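Local coordinates for protein GlcNAc Inducible Gene 2, GIG2 (Candida albicans, PDB 6AKZ) that binds iron(III) and is probably an oxygenase of the DUF1479 (Gig2-like) family, in the cupin clan, at residues A[36-41]-A[216-221]; A[129-134]-A[395-400]; A[231-236]-A[464-469]; A[437-442]-A[449-454]. All blocks are in the same frame, centred on the assembly; numbering follows the deposited sequence.

Contact 1: A[36-41]-A[216-221]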
loop_
_atom_site.group_PDB
_atom_site.type_symbol
_atom_site.label_atom_id
_atom_site.label_comp_id
_atom_site.label_asym_id
_atom_site.label_seq_id
_atom_site.Cartn_x
_atom_site.Cartn_y
_atom_site.Cartn_z
ATOM N N THR A 36 1.081 -28.368 -4.265
ATOM C CA THR A 36 0.834 -29.107 -3.045
ATOM C C THR A 36 2.082 -29.333 -2.193
ATOM O O THR A 36 2.014 -29.071 -1.006
ATOM C CB THR A 36 0.169 -30.450 -3.393
ATOM O OG1 THR A 36 -1.001 -30.168 -4.165
ATOM C CG2 THR A 36 -0.213 -31.204 -2.099
ATOM N N ALA A 37 3.203 -29.782 -2.747
ATOM C CA ALA A 37 4.385 -29.938 -1.931
ATOM C C ALA A 37 4.816 -28.612 -1.334
ATOM O O ALA A 37 5.217 -28.576 -0.163
ATOM C CB ALA A 37 5.530 -30.534 -2.687
ATOM N N SER A 38 4.672 -27.553 -2.140
ATOM C CA SER A 38 5.147 -26.209 -1.755
ATOM C C SER A 38 4.308 -25.654 -0.572
ATOM O O SER A 38 4.852 -24.927 0.270
ATOM C CB SER A 38 5.117 -25.255 -2.959
ATOM O OG SER A 38 3.817 -24.732 -3.215
ATOM N N TRP A 39 3.011 -25.943 -0.579
ATOM C CA TRP A 39 2.083 -25.588 0.486
ATOM C C TRP A 39 2.432 -26.242 1.804
ATOM O O TRP A 39 2.384 -25.617 2.870
ATOM C CB TRP A 39 0.655 -25.968 0.119
ATOM C CG TRP A 39 -0.359 -25.761 1.287
ATOM C CD1 TRP A 39 -0.823 -26.713 2.173
ATOM C CD2 TRP A 39 -0.994 -24.520 1.681
ATOM N NE1 TRP A 39 -1.731 -26.144 3.053
ATOM C CE2 TRP A 39 -1.830 -24.798 2.788
ATOM C CE3 TRP A 39 -0.908 -23.197 1.228
ATOM C CZ2 TRP A 39 -2.600 -23.813 3.411
ATOM C CZ3 TRP A 39 -1.721 -22.238 1.838
ATOM C CH2 TRP A 39 -2.532 -22.536 2.915
ATOM N N LYS A 40 2.838 -27.513 1.736
ATOM C CA LYS A 40 3.335 -28.189 2.916
ATOM C C LYS A 40 4.661 -27.608 3.471
ATOM O O LYS A 40 4.776 -27.389 4.671
ATOM C CB LYS A 40 3.460 -29.656 2.560
ATOM C CG LYS A 40 2.080 -30.253 2.399
ATOM C CD LYS A 40 2.173 -31.673 1.889
ATOM C CE LYS A 40 0.776 -32.154 1.591
ATOM N NZ LYS A 40 0.958 -33.532 1.020
ATOM N N ARG A 41 5.634 -27.375 2.620
ATOM C CA ARG A 41 6.880 -26.650 2.996
ATOM C C ARG A 41 6.543 -25.254 3.644
ATOM O O ARG A 41 7.180 -24.839 4.613
ATOM C CB ARG A 41 7.779 -26.366 1.821
ATOM C CG ARG A 41 8.270 -27.584 1.043
ATOM C CD ARG A 41 9.526 -27.245 0.224
ATOM N NE ARG A 41 9.252 -26.215 -0.792
ATOM C CZ ARG A 41 8.795 -26.442 -2.009
ATOM N NH1 ARG A 41 8.528 -27.700 -2.418
ATOM N NH2 ARG A 41 8.597 -25.416 -2.829
ATOM N N GLY A 216 4.561 -23.396 -7.687
ATOM C CA GLY A 216 5.109 -24.214 -6.661
ATOM C C GLY A 216 6.465 -23.809 -6.194
ATOM O O GLY A 216 7.128 -24.577 -5.552
ATOM N N ASP A 217 6.836 -22.550 -6.424
ATOM C CA ASP A 217 8.157 -22.038 -6.136
ATOM C C ASP A 217 7.993 -20.665 -5.381
ATOM O O ASP A 217 8.700 -19.727 -5.678
ATOM C CB ASP A 217 8.861 -21.804 -7.500
ATOM C CG ASP A 217 10.315 -21.429 -7.399
ATOM O OD1 ASP A 217 11.009 -21.758 -6.402
ATOM O OD2 ASP A 217 10.817 -20.781 -8.380
ATOM N N TRP A 218 7.090 -20.625 -4.393
ATOM C CA TRP A 218 6.962 -19.460 -3.507
ATOM C C TRP A 218 8.265 -18.950 -2.975
ATOM O O TRP A 218 8.442 -17.732 -2.792
ATOM C CB TRP A 218 5.936 -19.683 -2.379
ATOM C CG TRP A 218 6.310 -20.661 -1.359
ATOM C CD1 TRP A 218 5.845 -21.984 -1.276
ATOM C CD2 TRP A 218 7.190 -20.480 -0.257
ATOM N NE1 TRP A 218 6.416 -22.615 -0.217
ATOM C CE2 TRP A 218 7.229 -21.719 0.454
ATOM C CE3 TRP A 218 7.950 -19.403 0.227
ATOM C CZ2 TRP A 218 7.977 -21.893 1.582
ATOM C CZ3 TRP A 218 8.682 -19.587 1.371
ATOM C CH2 TRP A 218 8.684 -20.808 2.067
ATOM N N GLU A 219 9.257 -19.818 -2.772
ATOM C CA GLU A 219 10.495 -19.401 -2.175
ATOM C C GLU A 219 11.209 -18.384 -3.009
ATOM O O GLU A 219 12.008 -17.595 -2.478
ATOM C CB GLU A 219 11.455 -20.592 -1.967
ATOM C CG GLU A 219 11.057 -21.534 -0.869
ATOM C CD GLU A 219 10.138 -22.687 -1.335
ATOM O OE1 GLU A 219 9.543 -22.660 -2.475
ATOM O OE2 GLU A 219 10.008 -23.612 -0.489
ATOM N N ASN A 220 10.958 -18.399 -4.304
ATOM C CA ASN A 220 11.590 -17.445 -5.183
ATOM C C ASN A 220 10.718 -16.223 -5.569
ATOM O O ASN A 220 11.097 -15.471 -6.495
ATOM C CB ASN A 220 12.088 -18.190 -6.387
ATOM C CG ASN A 220 13.304 -18.993 -6.022
ATOM O OD1 ASN A 220 14.306 -18.467 -5.520
ATOM N ND2 ASN A 220 13.211 -20.241 -6.205
ATOM N N TRP A 221 9.556 -16.073 -4.940
ATOM C CA TRP A 221 8.723 -14.865 -5.173
ATOM C C TRP A 221 9.463 -13.598 -4.696
ATOM O O TRP A 221 9.955 -13.576 -3.570
ATOM C CB TRP A 221 7.377 -14.977 -4.492
ATOM C CG TRP A 221 6.463 -13.872 -4.838
ATOM C CD1 TRP A 221 6.006 -13.546 -6.079
ATOM C CD2 TRP A 221 5.980 -12.854 -3.947
ATOM N NE1 TRP A 221 5.264 -12.390 -6.005
ATOM C CE2 TRP A 221 5.232 -11.956 -4.704
ATOM C CE3 TRP A 221 6.139 -12.605 -2.576
ATOM C CZ2 TRP A 221 4.567 -10.862 -4.130
ATOM C CZ3 TRP A 221 5.543 -11.480 -2.023
ATOM C CH2 TRP A 221 4.731 -10.648 -2.791
HETATM O O HOH W 1 4.369 -22.083 -4.194
HETATM O O HOH W 2 7.220 -27.963 -5.127
#
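Ser38, in the second turn of helix 32-56, and Gly216, the residue that ends helix 211-214 in a Schellman motif, bring the two backbones to 5.3 Å between their CA atoms. Gly216 has a positive phi, and its carbonyl O faces the long helix, where Ser38 CB packs against it. Trp218, in the short 3-10 turn that follows, places its indole edge against the same helix: NE1 donates to Ser38 O at 2.8 Å, and the donor stands above the carbonyl plane, 38° out of it. CD1 lies beside Ser38 CB. Leu280 and Ala283 of helix 278-287 also touch the Trp218 side chain, which is buried among three helices.

Arg41 carries the more solvent-exposed side of the contact. Its chain bends at chi3 (-63°), which turns NE toward Glu219, and the guanidinium meets the carboxylate side-on, with NE on OE2 at 2.7 Å and NH2 on OE1 at 2.9 Å; the two planes are nearly coplanar, 24° apart. Glu219 CD lies over the centre of the Trp218 ring, 3.5 Å above its plane. Arg41 NH2 also reaches Gly216 O, and the three bonds of NE and NH2 together fix the rotation of the group. Ser38 OG hydrogen-bonds Val35 O on its own helix, and a water between the segments donates to this OG and accepts from Trp218 N at 3.1 Å.

Contact 2: A[129-134]-A[395-400]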
loop_
_atom_site.group_PDB
_atom_site.type_symbol
_atom_site.label_atom_id
_atom_site.label_comp_id
_atom_site.label_asym_id
_atom_site.label_seq_id
_atom_site.Cartn_x
_atom_site.Cartn_y
_atom_site.Cartn_z
ATOM N N ASN A 129 -11.234 14.387 6.723
ATOM C CA ASN A 129 -11.149 14.389 5.264
ATOM C C ASN A 129 -10.593 15.726 4.802
ATOM O O ASN A 129 -11.300 16.516 4.159
ATOM C CB ASN A 129 -12.522 14.086 4.642
ATOM C CG ASN A 129 -12.932 12.631 4.838
ATOM O OD1 ASN A 129 -12.376 11.936 5.659
ATOM N ND2 ASN A 129 -13.850 12.163 4.047
ATOM N N VAL A 130 -9.370 16.005 5.234
ATOM C CA VAL A 130 -8.608 17.126 4.814
ATOM C C VAL A 130 -7.480 16.517 3.950
ATOM O O VAL A 130 -6.743 15.587 4.364
ATOM C CB VAL A 130 -8.117 17.996 5.979
ATOM C CG1 VAL A 130 -7.192 17.262 6.968
ATOM C CG2 VAL A 130 -7.361 19.188 5.450
ATOM N N PHE A 131 -7.330 17.052 2.751
ATOM C CA PHE A 131 -6.346 16.534 1.785
ATOM C C PHE A 131 -5.219 17.482 1.388
ATOM O O PHE A 131 -4.061 17.005 1.222
ATOM C CB PHE A 131 -7.116 16.059 0.565
ATOM C CG PHE A 131 -8.115 14.985 0.884
ATOM C CD1 PHE A 131 -7.726 13.671 1.053
ATOM C CD2 PHE A 131 -9.468 15.314 1.135
ATOM C CE1 PHE A 131 -8.651 12.679 1.311
ATOM C CE2 PHE A 131 -10.411 14.330 1.436
ATOM C CZ PHE A 131 -9.996 12.995 1.529
ATOM N N TRP A 132 -5.511 18.798 1.213
ATOM C CA TRP A 132 -4.598 19.753 0.596
ATOM C C TRP A 132 -4.116 20.900 1.516
ATOM O O TRP A 132 -3.626 21.946 1.044
ATOM C CB TRP A 132 -5.194 20.303 -0.755
ATOM C CG TRP A 132 -5.769 19.267 -1.715
ATOM C CD1 TRP A 132 -7.063 19.153 -2.146
ATOM C CD2 TRP A 132 -5.082 18.127 -2.261
ATOM N NE1 TRP A 132 -7.232 18.033 -2.954
ATOM C CE2 TRP A 132 -6.026 17.383 -3.033
ATOM C CE3 TRP A 132 -3.761 17.687 -2.205
ATOM C CZ2 TRP A 132 -5.684 16.243 -3.728
ATOM C CZ3 TRP A 132 -3.431 16.487 -2.904
ATOM C CH2 TRP A 132 -4.378 15.813 -3.658
ATOM N N SER A 133 -4.273 20.720 2.829
ATOM C CA SER A 133 -3.896 21.780 3.766
ATOM C C SER A 133 -2.430 22.114 3.676
ATOM O O SER A 133 -1.602 21.287 3.219
ATOM C CB SER A 133 -4.247 21.319 5.217
ATOM O OG SER A 133 -3.400 20.277 5.668
ATOM N N LYS A 134 -2.049 23.311 4.143
ATOM C CA LYS A 134 -0.670 23.682 4.145
ATOM C C LYS A 134 0.259 22.671 4.875
ATOM O O LYS A 134 1.364 22.367 4.388
ATOM C CB LYS A 134 -0.493 25.084 4.750
ATOM C CG LYS A 134 0.969 25.577 4.761
ATOM C CD LYS A 134 1.097 26.735 5.746
ATOM C CE LYS A 134 2.081 27.798 5.284
ATOM N NZ LYS A 134 3.325 27.876 6.115
ATOM N N ASN A 395 -9.510 23.002 -5.200
ATOM C CA ASN A 395 -9.664 22.955 -3.743
ATOM C C ASN A 395 -10.804 22.086 -3.246
ATOM O O ASN A 395 -11.569 22.469 -2.358
ATOM C CB ASN A 395 -9.841 24.368 -3.242
ATOM C CG ASN A 395 -9.222 24.606 -1.910
ATOM O OD1 ASN A 395 -8.582 23.747 -1.284
ATOM N ND2 ASN A 395 -9.373 25.819 -1.467
ATOM N N ILE A 396 -10.887 20.885 -3.788
ATOM C CA ILE A 396 -11.907 19.851 -3.470
ATOM C C ILE A 396 -11.190 18.509 -3.119
ATOM O O ILE A 396 -9.978 18.404 -3.245
ATOM C CB ILE A 396 -12.899 19.644 -4.608
ATOM C CG1 ILE A 396 -12.180 19.262 -5.900
ATOM C CG2 ILE A 396 -13.742 20.939 -4.812
ATOM C CD1 ILE A 396 -13.132 18.868 -7.023
ATOM N N SER A 397 -11.975 17.506 -2.809
ATOM C CA SER A 397 -11.484 16.196 -2.378
ATOM C C SER A 397 -10.988 15.496 -3.615
ATOM O O SER A 397 -11.526 15.731 -4.673
ATOM C CB SER A 397 -12.631 15.368 -1.771
ATOM O OG SER A 397 -12.851 15.794 -0.456
ATOM N N PRO A 398 -9.974 14.583 -3.474
ATOM C CA PRO A 398 -9.646 13.720 -4.595
ATOM C C PRO A 398 -10.788 12.761 -4.799
ATOM O O PRO A 398 -11.667 12.579 -3.920
ATOM C CB PRO A 398 -8.370 12.991 -4.143
ATOM C CG PRO A 398 -8.254 13.172 -2.686
ATOM C CD PRO A 398 -9.013 14.439 -2.341
ATOM N N ALA A 399 -10.803 12.169 -5.965
ATOM C CA ALA A 399 -11.930 11.403 -6.454
ATOM C C ALA A 399 -12.435 10.323 -5.572
ATOM O O ALA A 399 -13.630 10.033 -5.585
ATOM C CB ALA A 399 -11.554 10.770 -7.795
ATOM N N ASP A 400 -11.535 9.612 -4.888
ATOM C CA ASP A 400 -11.981 8.503 -4.037
ATOM C C ASP A 400 -12.827 8.999 -2.875
ATOM O O ASP A 400 -13.626 8.222 -2.355
ATOM C CB ASP A 400 -10.815 7.678 -3.452
ATOM C CG ASP A 400 -9.981 6.969 -4.528
ATOM O OD1 ASP A 400 -10.497 6.775 -5.634
ATOM O OD2 ASP A 400 -8.834 6.517 -4.282
HETATM O O HOH W 3 -14.001 14.377 1.529
#
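Phe131 and Trp132 both carry CG anti to the carbonyl carbon (chi1 -59° and -47°), which brings these consecutive aromatic side chains to the turn between helices 382-394 and 399-402. Pro398, the N-cap residue of helix 399-402, lays its CD over one face of the Phe131 ring, 3.6 Å from the centroid, in a CH-pi contact. The same CD and its neighbour CG lie near Trp132 CZ2, so the proline touches both aromatics. Ser397 OG approaches Phe131 CE2 at 3.4 Å, while its polar partners are Glu413 and a water. At the indole edge, Trp132 NE1 donates to Ile396 O at 2.8 Å, in the ring plane and nearly along the C=O axis. Thr388 and Ala391 of helix 382-394 also touch the indole. The contact thus joins the loop after edge strand 127-128 to a helix-helix turn chiefly by apolar packing, with one short but bent hydrogen bond (132° at the hydrogen) that gives the buried indole N-H an acceptor.

Contact 3: A[231-236]-A[464-469]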
loop_
_atom_site.group_PDB
_atom_site.type_symbol
_atom_site.label_atom_id
_atom_site.label_comp_id
_atom_site.label_asym_id
_atom_site.label_seq_id
_atom_site.Cartn_x
_atom_site.Cartn_y
_atom_site.Cartn_z
ATOM N N TYR A 231 1.178 -3.035 -14.743
ATOM C CA TYR A 231 0.047 -3.141 -15.616
ATOM C C TYR A 231 -1.168 -3.834 -14.959
ATOM O O TYR A 231 -2.096 -4.217 -15.631
ATOM C CB TYR A 231 0.465 -3.924 -16.862
ATOM C CG TYR A 231 1.568 -3.235 -17.601
ATOM C CD1 TYR A 231 1.284 -2.199 -18.504
ATOM C CD2 TYR A 231 2.913 -3.591 -17.399
ATOM C CE1 TYR A 231 2.299 -1.529 -19.196
ATOM C CE2 TYR A 231 3.940 -2.922 -18.100
ATOM C CZ TYR A 231 3.591 -1.876 -19.003
ATOM O OH TYR A 231 4.580 -1.160 -19.704
ATOM N N SER A 232 -1.104 -4.025 -13.648
ATOM C CA SER A 232 -2.173 -4.685 -12.935
ATOM C C SER A 232 -3.340 -3.686 -12.776
ATOM O O SER A 232 -3.161 -2.520 -12.517
ATOM C CB SER A 232 -1.695 -5.185 -11.556
ATOM O OG SER A 232 -1.330 -4.102 -10.689
ATOM N N LYS A 233 -4.539 -4.242 -12.851
ATOM C CA LYS A 233 -5.806 -3.549 -12.628
ATOM C C LYS A 233 -6.266 -3.936 -11.254
ATOM O O LYS A 233 -6.627 -5.094 -11.049
ATOM C CB LYS A 233 -6.807 -4.013 -13.675
ATOM C CG LYS A 233 -6.393 -3.685 -15.080
ATOM C CD LYS A 233 -7.368 -4.256 -16.104
ATOM C CE LYS A 233 -8.636 -3.424 -16.127
ATOM N NZ LYS A 233 -9.412 -3.705 -17.375
ATOM N N GLU A 234 -6.118 -3.018 -10.305
ATOM C CA GLU A 234 -6.524 -3.237 -8.952
ATOM C C GLU A 234 -8.042 -3.212 -8.766
ATOM O O GLU A 234 -8.526 -3.625 -7.715
ATOM C CB GLU A 234 -5.881 -2.193 -8.001
ATOM C CG GLU A 234 -4.404 -2.545 -7.850
ATOM C CD GLU A 234 -3.662 -1.689 -6.818
ATOM O OE1 GLU A 234 -4.288 -0.931 -6.085
ATOM O OE2 GLU A 234 -2.452 -1.862 -6.734
ATOM N N ASN A 235 -8.776 -2.713 -9.774
ATOM C CA ASN A 235 -10.232 -2.596 -9.691
ATOM C C ASN A 235 -10.815 -2.994 -11.028
ATOM O O ASN A 235 -10.798 -2.260 -11.978
ATOM C CB ASN A 235 -10.669 -1.243 -9.341
ATOM C CG ASN A 235 -12.183 -1.147 -9.150
ATOM O OD1 ASN A 235 -12.940 -2.152 -9.171
ATOM N ND2 ASN A 235 -12.614 0.032 -8.993
ATOM N N LEU A 236 -11.339 -4.187 -11.080
ATOM C CA LEU A 236 -11.988 -4.667 -12.308
ATOM C C LEU A 236 -13.478 -4.300 -12.409
ATOM O O LEU A 236 -14.147 -4.676 -13.373
ATOM C CB LEU A 236 -11.858 -6.166 -12.333
ATOM C CG LEU A 236 -10.492 -6.678 -12.758
ATOM C CD1 LEU A 236 -10.590 -8.155 -12.743
ATOM C CD2 LEU A 236 -10.112 -6.190 -14.158
ATOM N N ASN A 464 -6.578 7.345 -21.394
ATOM C CA ASN A 464 -7.207 6.071 -21.348
ATOM C C ASN A 464 -6.191 4.953 -21.181
ATOM O O ASN A 464 -5.350 4.723 -22.037
ATOM C CB ASN A 464 -8.012 5.820 -22.606
ATOM C CG ASN A 464 -9.054 4.762 -22.384
ATOM O OD1 ASN A 464 -8.735 3.624 -22.063
ATOM N ND2 ASN A 464 -10.309 5.149 -22.488
ATOM N N VAL A 465 -6.321 4.236 -20.075
ATOM C CA VAL A 465 -5.310 3.265 -19.680
ATOM C C VAL A 465 -5.364 1.959 -20.473
ATOM O O VAL A 465 -4.313 1.342 -20.692
ATOM C CB VAL A 465 -5.388 2.963 -18.163
ATOM C CG1 VAL A 465 -6.560 2.005 -17.829
ATOM C CG2 VAL A 465 -4.036 2.454 -17.634
ATOM N N ASP A 466 -6.566 1.559 -20.920
ATOM C CA ASP A 466 -6.831 0.185 -21.416
ATOM C C ASP A 466 -5.907 -0.338 -22.495
ATOM O O ASP A 466 -5.550 -1.508 -22.487
ATOM C CB ASP A 466 -8.263 0.082 -21.960
ATOM C CG ASP A 466 -9.310 0.321 -20.890
ATOM O OD1 ASP A 466 -9.105 -0.147 -19.751
ATOM O OD2 ASP A 466 -10.335 0.986 -21.190
ATOM N N LYS A 467 -5.567 0.554 -23.425
ATOM C CA LYS A 467 -4.694 0.271 -24.540
ATOM C C LYS A 467 -3.377 -0.339 -24.055
ATOM O O LYS A 467 -2.897 -1.358 -24.582
ATOM C CB LYS A 467 -4.475 1.590 -25.290
ATOM C CG LYS A 467 -3.332 1.602 -26.280
ATOM C CD LYS A 467 -3.330 2.893 -27.106
ATOM C CE LYS A 467 -2.432 3.956 -26.506
ATOM N NZ LYS A 467 -2.448 5.189 -27.327
ATOM N N TYR A 468 -2.790 0.303 -23.032
ATOM C CA TYR A 468 -1.487 -0.106 -22.502
ATOM C C TYR A 468 -1.604 -1.426 -21.786
ATOM O O TYR A 468 -0.762 -2.286 -21.982
ATOM C CB TYR A 468 -1.000 0.939 -21.507
ATOM C CG TYR A 468 -0.861 2.254 -22.134
ATOM C CD1 TYR A 468 0.229 2.491 -22.931
ATOM C CD2 TYR A 468 -1.880 3.244 -22.059
ATOM C CE1 TYR A 468 0.391 3.687 -23.571
ATOM C CE2 TYR A 468 -1.724 4.465 -22.719
ATOM C CZ TYR A 468 -0.568 4.656 -23.474
ATOM O OH TYR A 468 -0.288 5.793 -24.154
ATOM N N ILE A 469 -2.669 -1.588 -21.001
ATOM C CA ILE A 469 -2.923 -2.839 -20.294
ATOM C C ILE A 469 -3.117 -3.996 -21.264
ATOM O O ILE A 469 -2.432 -5.056 -21.120
ATOM C CB ILE A 469 -4.167 -2.826 -19.353
ATOM C CG1 ILE A 469 -4.136 -1.656 -18.351
ATOM C CG2 ILE A 469 -4.259 -4.172 -18.623
ATOM C CD1 ILE A 469 -2.791 -1.414 -17.701
#
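Ile469, on the first turn of the C-terminal helix 466-474, meets Tyr231 and Lys233 of a long loop that follows helix 211-214; the CA atoms of Ile469 and Tyr231 are 5.5 Å apart. From CB the isoleucine divides into two branches. CG2, anti to the backbone N, rests 3.7 Å from Tyr231 O and also meets the methylene CD of Lys233 at 4.0 Å. The other branch runs through CG1, anti to the carbonyl carbon, and bends at chi2 (-44°) to bring CD1 back against the loop. There CD1 lies 3.6 Å from Tyr231 O and 3.9 Å from Tyr231 CA; Tyr231 CB is slightly farther off, and Ile469 CD1 lies near the plane of the Tyr231 ring, at its edge. Both branches therefore lean on one peptide carbonyl.

Tyr231 CD1 lies 4.0 Å from Tyr468 O, and the Tyr231 hydroxyl hydrogen-bonds Leu165 N. Lys233 crosses Ile469 obliquely with its aliphatic part, and its NZ stands 4.3 Å from Asp466 OD1, beyond salt-bridge range. Asp466 N is itself capped by Asn464 OD1. With no hydrogen bond between the two segments, their join depends on van der Waals packing around a buried isoleucine, to which the nearby lysine and aspartate probably add a modest electrostatic attraction at the surface.

Contact 4: A[437-442]-A[449-454]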
loop_
_atom_site.group_PDB
_atom_site.type_symbol
_atom_site.label_atom_id
_atom_site.label_comp_id
_atom_site.label_asym_id
_atom_site.label_seq_id
_atom_site.Cartn_x
_atom_site.Cartn_y
_atom_site.Cartn_z
ATOM N N PHE A 437 6.921 17.056 -16.809
ATOM C CA PHE A 437 8.167 16.328 -16.448
ATOM C C PHE A 437 9.286 16.624 -17.401
ATOM O O PHE A 437 9.074 16.785 -18.579
ATOM C CB PHE A 437 7.887 14.824 -16.389
ATOM C CG PHE A 437 6.907 14.461 -15.325
ATOM C CD1 PHE A 437 7.340 14.389 -14.004
ATOM C CD2 PHE A 437 5.594 14.253 -15.627
ATOM C CE1 PHE A 437 6.428 14.149 -12.999
ATOM C CE2 PHE A 437 4.685 13.946 -14.614
ATOM C CZ PHE A 437 5.135 13.882 -13.287
ATOM N N GLU A 438 10.471 16.847 -16.858
ATOM C CA GLU A 438 11.665 16.995 -17.631
ATOM C C GLU A 438 12.094 15.610 -18.134
ATOM O O GLU A 438 11.956 14.627 -17.423
ATOM C CB GLU A 438 12.749 17.618 -16.726
ATOM C CG GLU A 438 13.915 18.248 -17.465
ATOM C CD GLU A 438 15.178 18.378 -16.580
ATOM O OE1 GLU A 438 15.029 18.671 -15.381
ATOM O OE2 GLU A 438 16.316 18.140 -17.083
ATOM N N LYS A 439 12.578 15.511 -19.368
ATOM C CA LYS A 439 13.160 14.271 -19.865
ATOM C C LYS A 439 14.512 14.586 -20.438
ATOM O O LYS A 439 14.531 15.056 -21.564
ATOM C CB LYS A 439 12.379 13.676 -20.968
ATOM C CG LYS A 439 11.000 13.445 -20.496
ATOM C CD LYS A 439 10.450 12.651 -21.599
ATOM C CE LYS A 439 9.006 12.790 -21.716
ATOM N NZ LYS A 439 8.344 13.904 -21.054
ATOM N N PRO A 440 15.578 14.383 -19.658
ATOM C CA PRO A 440 16.956 14.718 -19.991
ATOM C C PRO A 440 17.382 14.040 -21.292
ATOM O O PRO A 440 16.864 12.946 -21.615
ATOM C CB PRO A 440 17.739 14.126 -18.813
ATOM C CG PRO A 440 16.819 14.108 -17.679
ATOM C CD PRO A 440 15.460 13.890 -18.265
ATOM N N GLU A 441 18.276 14.676 -22.048
ATOM C CA GLU A 441 18.928 14.033 -23.261
ATOM C C GLU A 441 19.236 12.574 -23.068
ATOM O O GLU A 441 18.921 11.750 -23.892
ATOM C CB GLU A 441 20.262 14.722 -23.642
ATOM N N ASN A 442 19.843 12.280 -21.933
ATOM C CA ASN A 442 20.347 10.956 -21.602
ATOM C C ASN A 442 19.301 9.925 -21.226
ATOM O O ASN A 442 19.632 8.776 -21.070
ATOM C CB ASN A 442 21.362 11.053 -20.416
ATOM C CG ASN A 442 20.766 11.747 -19.168
ATOM O OD1 ASN A 442 20.030 11.138 -18.364
ATOM N ND2 ASN A 442 21.079 13.040 -19.006
ATOM N N LYS A 449 9.467 7.140 -21.598
ATOM C CA LYS A 449 8.176 7.010 -22.194
ATOM C C LYS A 449 7.058 7.402 -21.235
ATOM O O LYS A 449 6.109 8.098 -21.634
ATOM C CB LYS A 449 7.962 5.611 -22.703
ATOM C CG LYS A 449 8.899 5.238 -23.868
ATOM C CD LYS A 449 8.791 3.733 -24.093
ATOM C CE LYS A 449 9.718 3.308 -25.228
ATOM N NZ LYS A 449 9.966 1.863 -25.205
ATOM N N ILE A 450 7.140 6.952 -19.969
ATOM C CA ILE A 450 6.035 7.315 -19.023
ATOM C C ILE A 450 5.982 8.821 -18.782
ATOM O O ILE A 450 4.891 9.413 -18.634
ATOM C CB ILE A 450 6.060 6.443 -17.749
ATOM C CG1 ILE A 450 4.745 6.561 -16.992
ATOM C CG2 ILE A 450 7.295 6.847 -16.869
ATOM C CD1 ILE A 450 3.503 6.171 -17.775
ATOM N N ARG A 451 7.135 9.469 -18.754
ATOM C CA ARG A 451 7.165 10.873 -18.598
ATOM C C ARG A 451 6.489 11.550 -19.772
ATOM O O ARG A 451 5.715 12.463 -19.582
ATOM C CB ARG A 451 8.572 11.392 -18.381
ATOM C CG ARG A 451 9.144 11.092 -17.044
ATOM C CD ARG A 451 10.508 11.704 -16.841
ATOM N NE ARG A 451 11.097 11.210 -15.593
ATOM C CZ ARG A 451 12.116 11.729 -14.947
ATOM N NH1 ARG A 451 12.783 12.789 -15.418
ATOM N NH2 ARG A 451 12.507 11.139 -13.796
ATOM N N SER A 452 6.766 11.099 -20.981
ATOM C CA SER A 452 6.105 11.654 -22.140
ATOM C C SER A 452 4.596 11.460 -22.106
ATOM O O SER A 452 3.818 12.397 -22.428
ATOM C CB SER A 452 6.696 11.088 -23.433
ATOM O OG SER A 452 5.937 11.591 -24.556
ATOM N N ILE A 453 4.172 10.254 -21.754
ATOM C CA ILE A 453 2.737 9.938 -21.709
ATOM C C ILE A 453 2.041 10.844 -20.658
ATOM O O ILE A 453 0.963 11.436 -20.935
ATOM C CB ILE A 453 2.559 8.480 -21.413
ATOM C CG1 ILE A 453 3.005 7.649 -22.637
ATOM C CG2 ILE A 453 1.105 8.170 -20.989
ATOM C CD1 ILE A 453 3.254 6.178 -22.313
ATOM N N ALA A 454 2.673 11.027 -19.496
ATOM C CA ALA A 454 2.118 11.971 -18.524
ATOM C C ALA A 454 1.987 13.400 -19.047
ATOM O O ALA A 454 0.938 14.040 -18.893
ATOM C CB ALA A 454 2.914 11.993 -17.232
#
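Phe437 and Ala454 supply the apolar end of this contact, in which the loop before helix 445-460 folds back along that helix. Phe437 CE2 lies 3.7 Å from Ala454 CB, and Phe437 CB rests against CG of Arg451, 4.0 Å away. The polar part centres on Arg451, extended from CG to NE (chi2 -176°, chi3 -172°), whose NH1 donates to Glu438 O at 2.8 Å, with the acceptor at the guanidinium edge. The neighbouring NE forms a salt bridge with Asp167, so the guanidinium has at least two partners. Aliphatic packing completes the join: Lys439 slides past Arg451 in the opposite direction, with its CG 3.8 Å from Arg451 CB. On the inner side, Leu385 of helix 382-394 touches both Phe437 and Ala454, and Thr170 of strand 170-171 touches both Phe437 and Arg451, placing the loop and helix 445-460 against these two elements.

From the N terminus, helix 32-56 is met by residues 216-221, where contact 1 closes a loop of 174 residues. Before that closure, 129-134 opens contact 2, completed by 395-400, so contacts 1 and 2 cross; they lie on opposite sides of the chain's centre, 43 Å apart between contact centres. Contact 3 opens at 231-236, after contact 1 has closed, and crosses contact 2 before ending on helix 466-474. Contact 4, a short local closure between 437-442 and 449-454, falls wholly within contact 3's span. Contacts 3 and 4 also touch, Tyr468 CE1 meeting Ile453 CD1 at 4.0 Å, which joins the last two helices.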